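PDB 3BJR: putative carboxylesterase from Lactobacillus plantarum WCFS1, which probably hydrolyses carboxylic ester bonds as an alpha/beta-hydrolase, although its natural substrate is not established. Local coordinates for residues Leu140-Trp145 / Leu160-Val165; Leu103-Ala108 / His136-Tyr141; Thr212-Pro217 / Leu240-His245; Leu195-His200 / Leu225-Ala230. One frame throughout, in Å; residues are numbered along the deposited sequence. Where two conformers were deposited one is given.

Contact 1 of 4, residues Leu140-Trp145 / Leu160-Val165; sequences LYNDYW and LKPNNV
Trp145 turns one indole face to the backbone and ring of Lys161-Pro162, while Tyr141, one helical turn earlier, reaches the carbonyl just before them. Pro162 CD sits 3.4 Å from the centroid of the five-membered indole ring and only 8° off its normal, a CH-pi contact made almost straight down on the face. Over the same face Lys161 CA approaches the six-membered ring, 3.9 Å from the centroid, and the aliphatic part of the extended lysine chain runs alongside the indole. Trp145 chi1 of 65° sets CG between its backbone N and carbonyl carbon, which lays the ring along the incoming loop. The Tyr141 phenol crosses Leu160 at about a right angle; its OH donates to Leu160 O at 2.6 Å, in the carbonyl plane on a lone pair, with a C=O...O angle of 121°. Farther along, Asn142 ND2 packs on Val165 CG2 at 3.5 Å, while Asn142 OD1 accepts from Gln206 N. Trp145 NE1 is likewise engaged by Asp204 O. The chemistry is therefore divided: CH-pi and apolar packing cover the indole face, and one directed hydrogen bond satisfies a buried phenol and ties the chain between helix 157-160 and strand 165-168 to helix 133-153.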
loop_
_atom_site.group_PDB
_atom_site.type_symbol
_atom_site.label_atom_id
_atom_site.label_comp_id
_atom_site.label_asym_id
_atom_site.label_seq_id
_atom_site.Cartn_x
_atom_site.Cartn_y
_atom_site.Cartn_z
ATOM N N LEU A 140 -14.803 -10.771 5.271
ATOM C CA LEU A 140 -16.097 -10.911 5.855
ATOM C C LEU A 140 -16.032 -11.594 7.205
ATOM O O LEU A 140 -16.856 -11.304 8.061
ATOM C CB LEU A 140 -17.047 -11.690 4.950
ATOM C CG LEU A 140 -17.547 -11.025 3.672
ATOM C CD1 LEU A 140 -18.276 -12.115 2.865
ATOM C CD2 LEU A 140 -18.498 -9.786 3.918
ATOM N N TYR A 141 -15.088 -12.515 7.392
ATOM C CA TYR A 141 -14.878 -13.123 8.693
ATOM C C TYR A 141 -14.487 -12.026 9.729
ATOM O O TYR A 141 -14.985 -12.008 10.864
ATOM C CB TYR A 141 -13.800 -14.231 8.618
ATOM C CG TYR A 141 -13.770 -15.017 9.878
ATOM C CD1 TYR A 141 -14.739 -16.002 10.123
ATOM C CD2 TYR A 141 -12.817 -14.766 10.859
ATOM C CE1 TYR A 141 -14.740 -16.724 11.321
ATOM C CE2 TYR A 141 -12.833 -15.465 12.051
ATOM C CZ TYR A 141 -13.798 -16.431 12.280
ATOM O OH TYR A 141 -13.782 -17.122 13.446
ATOM N N ASN A 142 -13.629 -11.089 9.318
ATOM C CA ASN A 142 -13.177 -10.045 10.207
ATOM C C ASN A 142 -14.326 -9.148 10.632
ATOM O O ASN A 142 -14.289 -8.561 11.705
ATOM C CB ASN A 142 -12.092 -9.193 9.526
ATOM C CG ASN A 142 -11.231 -8.455 10.525
ATOM O OD1 ASN A 142 -11.239 -8.801 11.697
ATOM N ND2 ASN A 142 -10.461 -7.476 10.071
ATOM N N ASP A 143 -15.334 -9.053 9.769
ATOM C CA ASP A 143 -16.527 -8.250 10.017
ATOM C C ASP A 143 -17.591 -8.921 10.873
ATOM O O ASP A 143 -18.313 -8.242 11.602
ATOM C CB ASP A 143 -17.255 -7.950 8.709
ATOM C CG ASP A 143 -16.564 -6.901 7.797
ATOM O OD1 ASP A 143 -15.394 -6.449 8.001
ATOM O OD2 ASP A 143 -17.266 -6.565 6.805
ATOM N N TYR A 144 -17.716 -10.236 10.757
ATOM C CA TYR A 144 -18.816 -10.964 11.357
ATOM C C TYR A 144 -18.497 -12.047 12.393
ATOM O O TYR A 144 -19.410 -12.731 12.869
ATOM C CB TYR A 144 -19.597 -11.650 10.232
ATOM C CG TYR A 144 -20.330 -10.728 9.285
ATOM C CD1 TYR A 144 -21.295 -9.852 9.754
ATOM C CD2 TYR A 144 -20.109 -10.783 7.919
ATOM C CE1 TYR A 144 -21.989 -9.013 8.887
ATOM C CE2 TYR A 144 -20.798 -9.953 7.048
ATOM C CZ TYR A 144 -21.727 -9.072 7.531
ATOM O OH TYR A 144 -22.421 -8.252 6.671
ATOM N N TRP A 145 -17.227 -12.232 12.729
ATOM C CA TRP A 145 -16.861 -13.265 13.697
ATOM C C TRP A 145 -17.598 -13.195 15.035
ATOM O O TRP A 145 -18.031 -14.227 15.517
ATOM C CB TRP A 145 -15.353 -13.272 13.965
ATOM C CG TRP A 145 -14.799 -12.071 14.622
ATOM C CD1 TRP A 145 -14.346 -10.949 14.008
ATOM C CD2 TRP A 145 -14.591 -11.862 16.028
ATOM N NE1 TRP A 145 -13.909 -10.050 14.927
ATOM C CE2 TRP A 145 -14.014 -10.596 16.176
ATOM C CE3 TRP A 145 -14.825 -12.627 17.167
ATOM C CZ2 TRP A 145 -13.666 -10.076 17.414
ATOM C CZ3 TRP A 145 -14.489 -12.098 18.391
ATOM C CH2 TRP A 145 -13.924 -10.838 18.506
ATOM N N LEU A 160 -13.931 -17.511 18.365
ATOM C CA LEU A 160 -13.861 -17.264 16.929
ATOM C C LEU A 160 -12.975 -16.066 16.564
ATOM O O LEU A 160 -12.777 -15.746 15.374
ATOM C CB LEU A 160 -15.300 -17.004 16.416
ATOM C CG LEU A 160 -16.268 -18.171 16.572
ATOM C CD1 LEU A 160 -17.702 -17.683 16.391
ATOM C CD2 LEU A 160 -15.935 -19.358 15.662
ATOM N N LYS A 161 -12.394 -15.423 17.556
ATOM C CA LYS A 161 -11.639 -14.202 17.273
ATOM C C LYS A 161 -10.466 -14.415 16.352
ATOM O O LYS A 161 -9.644 -15.290 16.615
ATOM C CB LYS A 161 -11.177 -13.527 18.568
ATOM C CG LYS A 161 -10.517 -12.149 18.383
ATOM C CD LYS A 161 -10.291 -11.503 19.723
ATOM C CE LYS A 161 -9.636 -10.153 19.611
ATOM N NZ LYS A 161 -9.415 -9.559 20.966
ATOM N N PRO A 162 -10.396 -13.642 15.235
ATOM C CA PRO A 162 -9.159 -13.679 14.462
ATOM C C PRO A 162 -8.224 -12.665 15.088
ATOM O O PRO A 162 -8.536 -11.498 15.171
ATOM C CB PRO A 162 -9.582 -13.246 13.078
ATOM C CG PRO A 162 -10.807 -12.313 13.298
ATOM C CD PRO A 162 -11.415 -12.758 14.623
ATOM N N ASN A 163 -7.068 -13.093 15.522
ATOM C CA ASN A 163 -6.182 -12.167 16.179
ATOM C C ASN A 163 -5.643 -11.081 15.232
ATOM O O ASN A 163 -5.503 -9.921 15.620
ATOM C CB ASN A 163 -5.137 -12.932 16.989
ATOM C CG ASN A 163 -5.767 -13.766 18.068
ATOM O OD1 ASN A 163 -5.642 -14.986 18.059
ATOM N ND2 ASN A 163 -6.488 -13.126 18.978
ATOM N N ASN A 164 -5.350 -11.448 14.010
ATOM C CA ASN A 164 -5.130 -10.475 12.933
ATOM C C ASN A 164 -5.737 -11.152 11.720
ATOM O O ASN A 164 -6.092 -12.320 11.808
ATOM C CB ASN A 164 -3.644 -10.287 12.652
ATOM C CG ASN A 164 -2.875 -9.797 13.837
ATOM O OD1 ASN A 164 -2.987 -8.646 14.244
ATOM N ND2 ASN A 164 -2.054 -10.668 14.385
ATOM N N VAL A 165 -5.929 -10.419 10.619
ATOM C CA VAL A 165 -6.247 -11.052 9.326
ATOM C C VAL A 165 -5.248 -10.529 8.258
ATOM O O VAL A 165 -4.710 -9.450 8.358
ATOM C CB VAL A 165 -7.725 -10.919 8.861
ATOM C CG1 VAL A 165 -8.652 -11.513 9.947
ATOM C CG2 VAL A 165 -8.086 -9.502 8.516
#

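Contact 2 of 4, residues Leu103-Ala108 / His136-Tyr141; sequences LDLGRA and HIVALY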
loop_
_atom_site.group_PDB
_atom_site.type_symbol
_atom_site.label_atom_id
_atom_site.label_comp_id
_atom_site.label_asym_id
_atom_site.label_seq_id
_atom_site.Cartn_x
_atom_site.Cartn_y
_atom_site.Cartn_z
ATOM N N LEU A 103 -18.420 -19.380 7.601
ATOM C CA LEU A 103 -18.755 -20.210 8.728
ATOM C C LEU A 103 -17.689 -21.303 8.879
ATOM O O LEU A 103 -17.199 -21.517 9.978
ATOM C CB LEU A 103 -20.130 -20.827 8.541
ATOM C CG LEU A 103 -21.311 -19.871 8.528
ATOM C CD1 LEU A 103 -22.582 -20.678 8.359
ATOM C CD2 LEU A 103 -21.373 -19.007 9.792
ATOM N N ASP A 104 -17.313 -21.947 7.772
ATOM C CA ASP A 104 -16.246 -22.972 7.769
ATOM C C ASP A 104 -14.950 -22.427 8.402
ATOM O O ASP A 104 -14.254 -23.139 9.108
ATOM C CB ASP A 104 -15.936 -23.444 6.327
ATOM C CG ASP A 104 -17.018 -24.317 5.717
ATOM O OD1 ASP A 104 -17.788 -24.953 6.469
ATOM O OD2 ASP A 104 -17.041 -24.422 4.457
ATOM N N LEU A 105 -14.597 -21.187 8.077
ATOM C CA LEU A 105 -13.391 -20.537 8.642
ATOM C C LEU A 105 -13.558 -20.405 10.173
ATOM O O LEU A 105 -12.614 -20.643 10.932
ATOM C CB LEU A 105 -13.139 -19.189 8.001
ATOM C CG LEU A 105 -12.002 -18.321 8.560
ATOM C CD1 LEU A 105 -10.714 -19.160 8.690
ATOM C CD2 LEU A 105 -11.798 -17.031 7.744
ATOM N N GLY A 106 -14.761 -20.053 10.626
ATOM C CA GLY A 106 -15.061 -19.991 12.055
ATOM C C GLY A 106 -14.871 -21.352 12.738
ATOM O O GLY A 106 -14.302 -21.456 13.842
ATOM N N ARG A 107 -15.352 -22.397 12.082
ATOM C CA ARG A 107 -15.223 -23.747 12.613
ATOM C C ARG A 107 -13.741 -24.095 12.781
ATOM O O ARG A 107 -13.342 -24.731 13.757
ATOM C CB ARG A 107 -15.910 -24.739 11.688
ATOM C CG ARG A 107 -17.415 -24.524 11.531
ATOM C CD ARG A 107 -18.030 -25.564 10.615
ATOM N NE ARG A 107 -19.490 -25.439 10.532
ATOM C CZ ARG A 107 -20.187 -24.927 9.514
ATOM N NH1 ARG A 107 -19.603 -24.505 8.396
ATOM N NH2 ARG A 107 -21.519 -24.907 9.596
ATOM N N ALA A 108 -12.936 -23.657 11.820
ATOM C CA ALA A 108 -11.496 -23.884 11.819
ATOM C C ALA A 108 -10.785 -23.132 12.944
ATOM O O ALA A 108 -9.951 -23.700 13.631
ATOM C CB ALA A 108 -10.907 -23.516 10.412
ATOM N N HIS A 136 -11.943 -12.473 0.245
ATOM C CA HIS A 136 -13.270 -11.981 0.452
ATOM C C HIS A 136 -13.852 -12.677 1.695
ATOM O O HIS A 136 -14.446 -12.025 2.551
ATOM C CB HIS A 136 -14.088 -12.242 -0.807
ATOM C CG HIS A 136 -15.474 -11.655 -0.800
ATOM N ND1 HIS A 136 -16.458 -12.104 -1.645
ATOM C CD2 HIS A 136 -16.041 -10.682 -0.047
ATOM C CE1 HIS A 136 -17.574 -11.428 -1.421
ATOM N NE2 HIS A 136 -17.342 -10.550 -0.467
ATOM N N ILE A 137 -13.676 -13.994 1.764
ATOM C CA ILE A 137 -14.088 -14.816 2.890
ATOM C C ILE A 137 -13.488 -14.304 4.179
ATOM O O ILE A 137 -14.192 -14.142 5.162
ATOM C CB ILE A 137 -13.635 -16.299 2.722
ATOM C CG1 ILE A 137 -14.384 -16.993 1.555
ATOM C CG2 ILE A 137 -13.814 -17.044 4.062
ATOM C CD1 ILE A 137 -13.696 -18.276 1.036
ATOM N N VAL A 138 -12.173 -14.063 4.168
ATOM C CA VAL A 138 -11.478 -13.556 5.356
ATOM C C VAL A 138 -11.900 -12.118 5.742
ATOM O O VAL A 138 -12.080 -11.806 6.951
ATOM C CB VAL A 138 -9.930 -13.740 5.213
ATOM C CG1 VAL A 138 -9.164 -13.041 6.324
ATOM C CG2 VAL A 138 -9.556 -15.285 5.194
ATOM N N ALA A 139 -12.080 -11.253 4.745
ATOM C CA ALA A 139 -12.564 -9.862 4.975
ATOM C C ALA A 139 -13.939 -9.872 5.701
ATOM O O ALA A 139 -14.198 -9.093 6.612
ATOM C CB ALA A 139 -12.650 -9.115 3.656
ATOM N N LEU A 140 -14.803 -10.771 5.271
ATOM C CA LEU A 140 -16.097 -10.911 5.855
ATOM C C LEU A 140 -16.032 -11.594 7.205
ATOM O O LEU A 140 -16.856 -11.304 8.061
ATOM C CB LEU A 140 -17.047 -11.690 4.950
ATOM C CG LEU A 140 -17.547 -11.025 3.672
ATOM C CD1 LEU A 140 -18.276 -12.115 2.865
ATOM C CD2 LEU A 140 -18.498 -9.786 3.918
ATOM N N TYR A 141 -15.088 -12.515 7.392
ATOM C CA TYR A 141 -14.878 -13.123 8.693
ATOM C C TYR A 141 -14.487 -12.026 9.729
ATOM O O TYR A 141 -14.985 -12.008 10.864
ATOM C CB TYR A 141 -13.800 -14.231 8.618
ATOM C CG TYR A 141 -13.770 -15.017 9.878
ATOM C CD1 TYR A 141 -14.739 -16.002 10.123
ATOM C CD2 TYR A 141 -12.817 -14.766 10.859
ATOM C CE1 TYR A 141 -14.740 -16.724 11.321
ATOM C CE2 TYR A 141 -12.833 -15.465 12.051
ATOM C CZ TYR A 141 -13.798 -16.431 12.280
ATOM O OH TYR A 141 -13.782 -17.122 13.446
#
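Leu105 and Tyr141 meet where segments 103-108 and 136-141, on helices 100-114 and 133-153, cross at -70°, their axes 10.1 Å apart at closest approach and the nearest CA atoms, those of these two residues, 7.6 Å apart. The main intrusion is Leu105, whose chi1 of 174° swings CG away from its own backbone N and out toward the second helix. Its CG stands over one face of the Tyr141 ring, 4.0 Å from the centroid and 16° off the normal, a CH-pi contact. CD2 goes deeper, to the base of the ring, 3.5 Å from Tyr141 CG, and also touches Val138 CG2 at 3.8 Å and Ile137 CG2 at 4.2 Å. One leucine methyl thus meets three side chains of helix 133-153. Toward its hydroxyl end the same ring lies against backbone, with Tyr141 CE1 3.4 Å from Gly106 CA. No hydrogen bond joins the two segments. Leu105, Ile137 and Val138 all also touch Val56 of strand 50-56, placing the crossing against the central sheet. Helix 133-153 begins within the Gly130-Ser132-Gly134 pattern, consistent with a nucleophile elbow; the helix leading out of such a turn, packed with helix 100-114 against a largely parallel sheet, fits the alpha/beta-hydrolase fold.

Contact 3 of 4, residues Thr212-Pro217 / Leu240-His245; sequences TTADDP and LHVFKH
Strands 208-213 and 238-243, joined through helix 222-233, form a beta-alpha-beta unit at one end of the chain's sheet, and this contact is their parallel pairing together with the turns beyond it. Thr212 uses both of its backbone polar atoms: Thr212 N donates to His241 O at 2.9 Å, and Thr212 O accepts from Phe243 N at 2.9 Å with an N-H...O angle of 161°. Past the strand end, Ala214 N donates to Phe243 O at 2.7 Å, so the parallel pattern reaches one residue into the turn. On the sheet face carrying Thr212 and Val242, these two side chains lie side by side, and Val242 CG1, anti to its backbone N (chi1 -168°), extends to Ala214 CB at 3.5 Å. On the face carrying Thr213 and Phe243, Thr213 OG1 accepts from His245 N at 3.2 Å through a bent bond of 138°, and is also hydrogen-bonded to Gly246 O. The imidazole of His245 lies with a face over Phe243 CB, its ND1 held by Tyr169 OH. Across the turn, Asp215 OD2 comes within 3.4 Å of Lys244 CG, but the opposite charges do not meet: Lys244 NZ instead forms a salt bridge with Asp281 and a hydrogen bond with Asn282, both of the second subunit, while Asp215 OD1 accepts from Gly246 N. Residues 240-242 also pair antiparallel with a strand of that subunit, continuing the sheet across the interface. Backbone bonds therefore set the register, side-chain oxygens tie the turns together, and the lysine ammonium probably helps hold the two chains together.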
loop_
_atom_site.group_PDB
_atom_site.type_symbol
_atom_site.label_atom_id
_atom_site.label_comp_id
_atom_site.label_asym_id
_atom_site.label_seq_id
_atom_site.Cartn_x
_atom_site.Cartn_y
_atom_site.Cartn_z
ATOM N N THR A 212 -2.320 -6.332 -2.703
ATOM C CA THR A 212 -2.943 -6.738 -3.969
ATOM C C THR A 212 -2.159 -6.118 -5.125
ATOM O O THR A 212 -1.065 -5.514 -4.926
ATOM C CB THR A 212 -4.480 -6.433 -4.011
ATOM O OG1 THR A 212 -5.103 -7.162 -5.087
ATOM C CG2 THR A 212 -4.740 -5.011 -4.166
ATOM N N THR A 213 -2.682 -6.316 -6.328
ATOM C CA THR A 213 -2.075 -5.780 -7.541
ATOM C C THR A 213 -2.825 -4.531 -8.040
ATOM O O THR A 213 -4.074 -4.453 -7.956
ATOM C CB THR A 213 -1.957 -6.873 -8.628
ATOM O OG1 THR A 213 -1.278 -6.320 -9.755
ATOM C CG2 THR A 213 -3.349 -7.440 -9.037
ATOM N N ALA A 214 -2.062 -3.528 -8.513
ATOM C CA ALA A 214 -2.621 -2.275 -8.991
ATOM C C ALA A 214 -3.024 -2.315 -10.473
ATOM O O ALA A 214 -3.925 -1.572 -10.887
ATOM C CB ALA A 214 -1.598 -1.133 -8.787
ATOM N N ASP A 215 -2.406 -3.218 -11.247
ATOM C CA ASP A 215 -2.480 -3.126 -12.693
ATOM C C ASP A 215 -3.121 -4.312 -13.390
ATOM O O ASP A 215 -2.704 -4.699 -14.471
ATOM C CB ASP A 215 -1.069 -2.842 -13.257
ATOM C CG ASP A 215 -0.078 -3.970 -13.003
ATOM O OD1 ASP A 215 -0.122 -4.581 -11.923
ATOM O OD2 ASP A 215 0.765 -4.237 -13.894
ATOM N N ASP A 216 -4.117 -4.909 -12.755
ATOM C CA ASP A 216 -4.890 -5.936 -13.438
ATOM C C ASP A 216 -6.003 -5.148 -14.130
ATOM O O ASP A 216 -6.925 -4.681 -13.467
ATOM C CB ASP A 216 -5.480 -6.952 -12.478
ATOM C CG ASP A 216 -6.283 -8.040 -13.209
ATOM O OD1 ASP A 216 -6.721 -7.804 -14.361
ATOM O OD2 ASP A 216 -6.472 -9.120 -12.644
ATOM N N PRO A 217 -5.942 -5.012 -15.463
ATOM C CA PRO A 217 -6.991 -4.191 -16.088
ATOM C C PRO A 217 -8.418 -4.742 -15.922
ATOM O O PRO A 217 -9.362 -3.980 -16.040
ATOM C CB PRO A 217 -6.592 -4.156 -17.565
ATOM C CG PRO A 217 -5.723 -5.370 -17.775
ATOM C CD PRO A 217 -5.020 -5.596 -16.458
ATOM N N LEU A 240 -1.527 -1.561 4.068
ATOM C CA LEU A 240 -1.957 -1.806 2.702
ATOM C C LEU A 240 -0.793 -1.648 1.717
ATOM O O LEU A 240 -0.118 -0.646 1.727
ATOM C CB LEU A 240 -3.083 -0.839 2.314
ATOM C CG LEU A 240 -3.612 -0.777 0.879
ATOM C CD1 LEU A 240 -4.409 -2.048 0.516
ATOM C CD2 LEU A 240 -4.472 0.446 0.693
ATOM N N HIS A 241 -0.629 -2.621 0.834
ATOM C CA HIS A 241 0.380 -2.625 -0.225
ATOM C C HIS A 241 -0.254 -2.975 -1.550
ATOM O O HIS A 241 -0.694 -4.102 -1.743
ATOM C CB HIS A 241 1.443 -3.638 0.145
ATOM C CG HIS A 241 2.154 -3.287 1.418
ATOM N ND1 HIS A 241 3.158 -2.346 1.463
ATOM C CD2 HIS A 241 1.985 -3.716 2.691
ATOM C CE1 HIS A 241 3.567 -2.199 2.709
ATOM N NE2 HIS A 241 2.882 -3.027 3.472
ATOM N N VAL A 242 -0.387 -1.986 -2.434
ATOM C CA VAL A 242 -0.919 -2.183 -3.796
ATOM C C VAL A 242 0.305 -2.122 -4.729
ATOM O O VAL A 242 0.850 -1.056 -4.996
ATOM C CB VAL A 242 -2.017 -1.157 -4.182
ATOM C CG1 VAL A 242 -2.730 -1.592 -5.454
ATOM C CG2 VAL A 242 -3.047 -1.052 -3.110
ATOM N N PHE A 243 0.749 -3.289 -5.174
ATOM C CA PHE A 243 1.928 -3.413 -6.012
ATOM C C PHE A 243 1.578 -3.481 -7.490
ATOM O O PHE A 243 0.511 -3.960 -7.860
ATOM C CB PHE A 243 2.622 -4.765 -5.756
ATOM C CG PHE A 243 3.270 -4.946 -4.406
ATOM C CD1 PHE A 243 4.615 -4.637 -4.236
ATOM C CD2 PHE A 243 2.599 -5.549 -3.371
ATOM C CE1 PHE A 243 5.254 -4.842 -3.041
ATOM C CE2 PHE A 243 3.234 -5.789 -2.182
ATOM C CZ PHE A 243 4.580 -5.395 -2.008
ATOM N N LYS A 244 2.487 -3.042 -8.348
ATOM C CA LYS A 244 2.344 -3.301 -9.768
ATOM C C LYS A 244 2.813 -4.781 -10.004
ATOM O O LYS A 244 3.966 -5.046 -10.362
ATOM C CB LYS A 244 3.162 -2.327 -10.551
ATOM C CG LYS A 244 3.010 -2.437 -12.045
ATOM C CD LYS A 244 4.026 -1.570 -12.733
ATOM C CE LYS A 244 4.523 -2.178 -14.010
ATOM N NZ LYS A 244 5.713 -1.424 -14.504
ATOM N N HIS A 245 1.887 -5.712 -9.825
ATOM C CA HIS A 245 2.136 -7.164 -9.883
ATOM C C HIS A 245 1.458 -7.936 -11.022
ATOM O O HIS A 245 1.564 -9.183 -11.088
ATOM C CB HIS A 245 1.703 -7.784 -8.548
ATOM C CG HIS A 245 2.756 -7.761 -7.482
ATOM N ND1 HIS A 245 2.564 -8.358 -6.252
ATOM C CD2 HIS A 245 4.027 -7.289 -7.478
ATOM C CE1 HIS A 245 3.649 -8.199 -5.520
ATOM N NE2 HIS A 245 4.554 -7.565 -6.240
#

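Contact 4 of 4, residues Leu195-His200 / Leu225-Ala230; sequences LAADQH and LAYATA
Tyr227 leaves helix 222-233 with its CB bond pointing along the loop, not at it, and the ring then brings the side chain closer to residues 197 and 198. Near the base of the side chain the backbone already meets the loop, Tyr227 CA lying 3.7 Å from Asp198 CB, and the CA atoms of these two residues are 4.4 Å apart. With chi1 at -172°, CG stands anti to the backbone N, and the ring is directed along the loop backbone. CD1 comes to 3.7 Å from Asp198 N. Beyond it, CE1 meets Ala197 twice, at 3.6 Å from Ala197 O and 3.7 Å from Ala197 CB. Ala197 O and Asp198 N both lie near the ring plane, so the loop backbone meets the phenol at its edge. At the far end the hydroxyl passes the loop and probably hydrogen-bonds Ala139 O of helix 133-153. On the helix surface beside the base of Tyr227, Asp198 O packs on Ala230 CB at 3.3 Å and Asp198 OD2 approaches Ala226 CB at 3.9 Å; no hydrogen bond links the two segments. Tyr227 thus spans from helix 222-233 past the loop to helix 133-153, where Ala197 also rests on Ala139 and Leu140. Elsewhere on helix 222-233, Leu225 and Ala228 pack on Leu240 of strand 238-243, so the helix lies between that strand and the loop preceding strand 208-213.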
loop_
_atom_site.group_PDB
_atom_site.type_symbol
_atom_site.label_atom_id
_atom_site.label_comp_id
_atom_site.label_asym_id
_atom_site.label_seq_id
_atom_site.Cartn_x
_atom_site.Cartn_y
_atom_site.Cartn_z
ATOM N N LEU A 195 -22.991 -7.998 1.188
ATOM C CA LEU A 195 -21.721 -8.726 1.437
ATOM C C LEU A 195 -20.514 -7.887 0.981
ATOM O O LEU A 195 -19.431 -8.430 0.666
ATOM C CB LEU A 195 -21.684 -10.109 0.777
ATOM C CG LEU A 195 -22.626 -11.152 1.343
ATOM C CD1 LEU A 195 -22.190 -12.516 0.791
ATOM C CD2 LEU A 195 -22.639 -11.105 2.896
ATOM N N ALA A 196 -20.727 -6.565 0.922
ATOM C CA ALA A 196 -19.649 -5.618 0.681
ATOM C C ALA A 196 -18.942 -5.540 2.051
ATOM O O ALA A 196 -19.459 -4.906 2.984
ATOM C CB ALA A 196 -20.183 -4.255 0.229
ATOM N N ALA A 197 -17.805 -6.244 2.176
ATOM C CA ALA A 197 -17.008 -6.286 3.414
ATOM C C ALA A 197 -16.683 -4.857 3.953
ATOM O O ALA A 197 -16.617 -4.628 5.166
ATOM C CB ALA A 197 -15.730 -7.135 3.190
ATOM N N ASP A 198 -16.537 -3.898 3.032
ATOM C CA ASP A 198 -16.249 -2.497 3.367
ATOM C C ASP A 198 -17.440 -1.763 3.960
ATOM O O ASP A 198 -17.255 -0.699 4.528
ATOM C CB ASP A 198 -15.710 -1.709 2.146
ATOM C CG ASP A 198 -16.739 -1.525 1.049
ATOM O OD1 ASP A 198 -17.291 -2.535 0.554
ATOM O OD2 ASP A 198 -16.979 -0.362 0.668
ATOM N N GLN A 199 -18.650 -2.306 3.812
ATOM C CA GLN A 199 -19.871 -1.685 4.371
ATOM C C GLN A 199 -20.190 -2.147 5.812
ATOM O O GLN A 199 -21.007 -1.512 6.503
ATOM C CB GLN A 199 -21.073 -1.974 3.462
ATOM C CG GLN A 199 -20.956 -1.370 2.062
ATOM C CD GLN A 199 -22.109 -1.770 1.142
ATOM O OE1 GLN A 199 -22.961 -2.607 1.485
ATOM N NE2 GLN A 199 -22.123 -1.187 -0.045
ATOM N N HIS A 200 -19.535 -3.232 6.246
ATOM C CA HIS A 200 -19.794 -3.861 7.558
ATOM C C HIS A 200 -18.561 -3.970 8.479
ATOM O O HIS A 200 -18.466 -4.888 9.333
ATOM C CB HIS A 200 -20.475 -5.224 7.338
ATOM C CG HIS A 200 -21.709 -5.129 6.491
ATOM N ND1 HIS A 200 -21.702 -5.387 5.133
ATOM C CD2 HIS A 200 -22.971 -4.742 6.797
ATOM C CE1 HIS A 200 -22.915 -5.189 4.647
ATOM N NE2 HIS A 200 -23.704 -4.799 5.635
ATOM N N LEU A 225 -9.066 -0.777 -2.020
ATOM C CA LEU A 225 -8.836 0.567 -1.553
ATOM C C LEU A 225 -10.027 1.031 -0.722
ATOM O O LEU A 225 -9.852 1.739 0.250
ATOM C CB LEU A 225 -8.586 1.532 -2.713
ATOM C CG LEU A 225 -7.241 1.429 -3.450
ATOM C CD1 LEU A 225 -7.256 2.308 -4.644
ATOM C CD2 LEU A 225 -6.123 1.827 -2.544
ATOM N N ALA A 226 -11.230 0.603 -1.092
ATOM C CA ALA A 226 -12.446 0.993 -0.384
ATOM C C ALA A 226 -12.513 0.334 0.967
ATOM O O ALA A 226 -12.956 0.949 1.913
ATOM C CB ALA A 226 -13.672 0.663 -1.208
ATOM N N TYR A 227 -12.082 -0.914 1.054
ATOM C CA TYR A 227 -12.046 -1.620 2.292
ATOM C C TYR A 227 -11.029 -0.955 3.232
ATOM O O TYR A 227 -11.300 -0.798 4.409
ATOM C CB TYR A 227 -11.660 -3.096 2.041
ATOM C CG TYR A 227 -11.759 -4.006 3.229
ATOM C CD1 TYR A 227 -12.974 -4.321 3.773
ATOM C CD2 TYR A 227 -10.639 -4.622 3.774
ATOM C CE1 TYR A 227 -13.070 -5.174 4.883
ATOM C CE2 TYR A 227 -10.733 -5.468 4.877
ATOM C CZ TYR A 227 -11.956 -5.755 5.421
ATOM O OH TYR A 227 -12.079 -6.601 6.527
ATOM N N ALA A 228 -9.855 -0.592 2.713
ATOM C CA ALA A 228 -8.798 0.048 3.510
ATOM C C ALA A 228 -9.306 1.366 4.063
ATOM O O ALA A 228 -9.051 1.704 5.198
ATOM C CB ALA A 228 -7.563 0.253 2.662
ATOM N N THR A 229 -10.028 2.108 3.239
ATOM C CA THR A 229 -10.652 3.362 3.638
ATOM C C THR A 229 -11.655 3.157 4.782
ATOM O O THR A 229 -11.740 3.990 5.683
ATOM C CB THR A 229 -11.318 4.011 2.443
ATOM O OG1 THR A 229 -10.363 4.119 1.391
ATOM C CG2 THR A 229 -11.802 5.420 2.758
ATOM N N ALA A 230 -12.371 2.034 4.767
ATOM C CA ALA A 230 -13.347 1.721 5.805
ATOM C C ALA A 230 -12.593 1.341 7.053
ATOM O O ALA A 230 -12.990 1.698 8.151
ATOM C CB ALA A 230 -14.300 0.573 5.372
#

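How the contacts relate
Contacts 1 and 2 are buried, their centres 7 Å apart, and share Leu140 and Tyr141 of helix 133-153; contacts 3 and 4 are only partly buried and both reach the second subunit. Contact 2 is wholly apolar, contact 1 adds a single hydrogen bond, and contact 3, about 24 Å from either centre to centre, relies mainly on backbone bonding between strands, with one side-chain acceptor. Contact 4, like contact 2, has no hydrogen bond across its segments, but sets an aromatic edge against loop backbone. It touches all three others, meeting contact 2 through a probable hydrogen bond from His136 NE2 to Leu195 O. Contact 3 pairs the two strands of the beta-alpha-beta unit whose helix, 222-233, carries one side of contact 4.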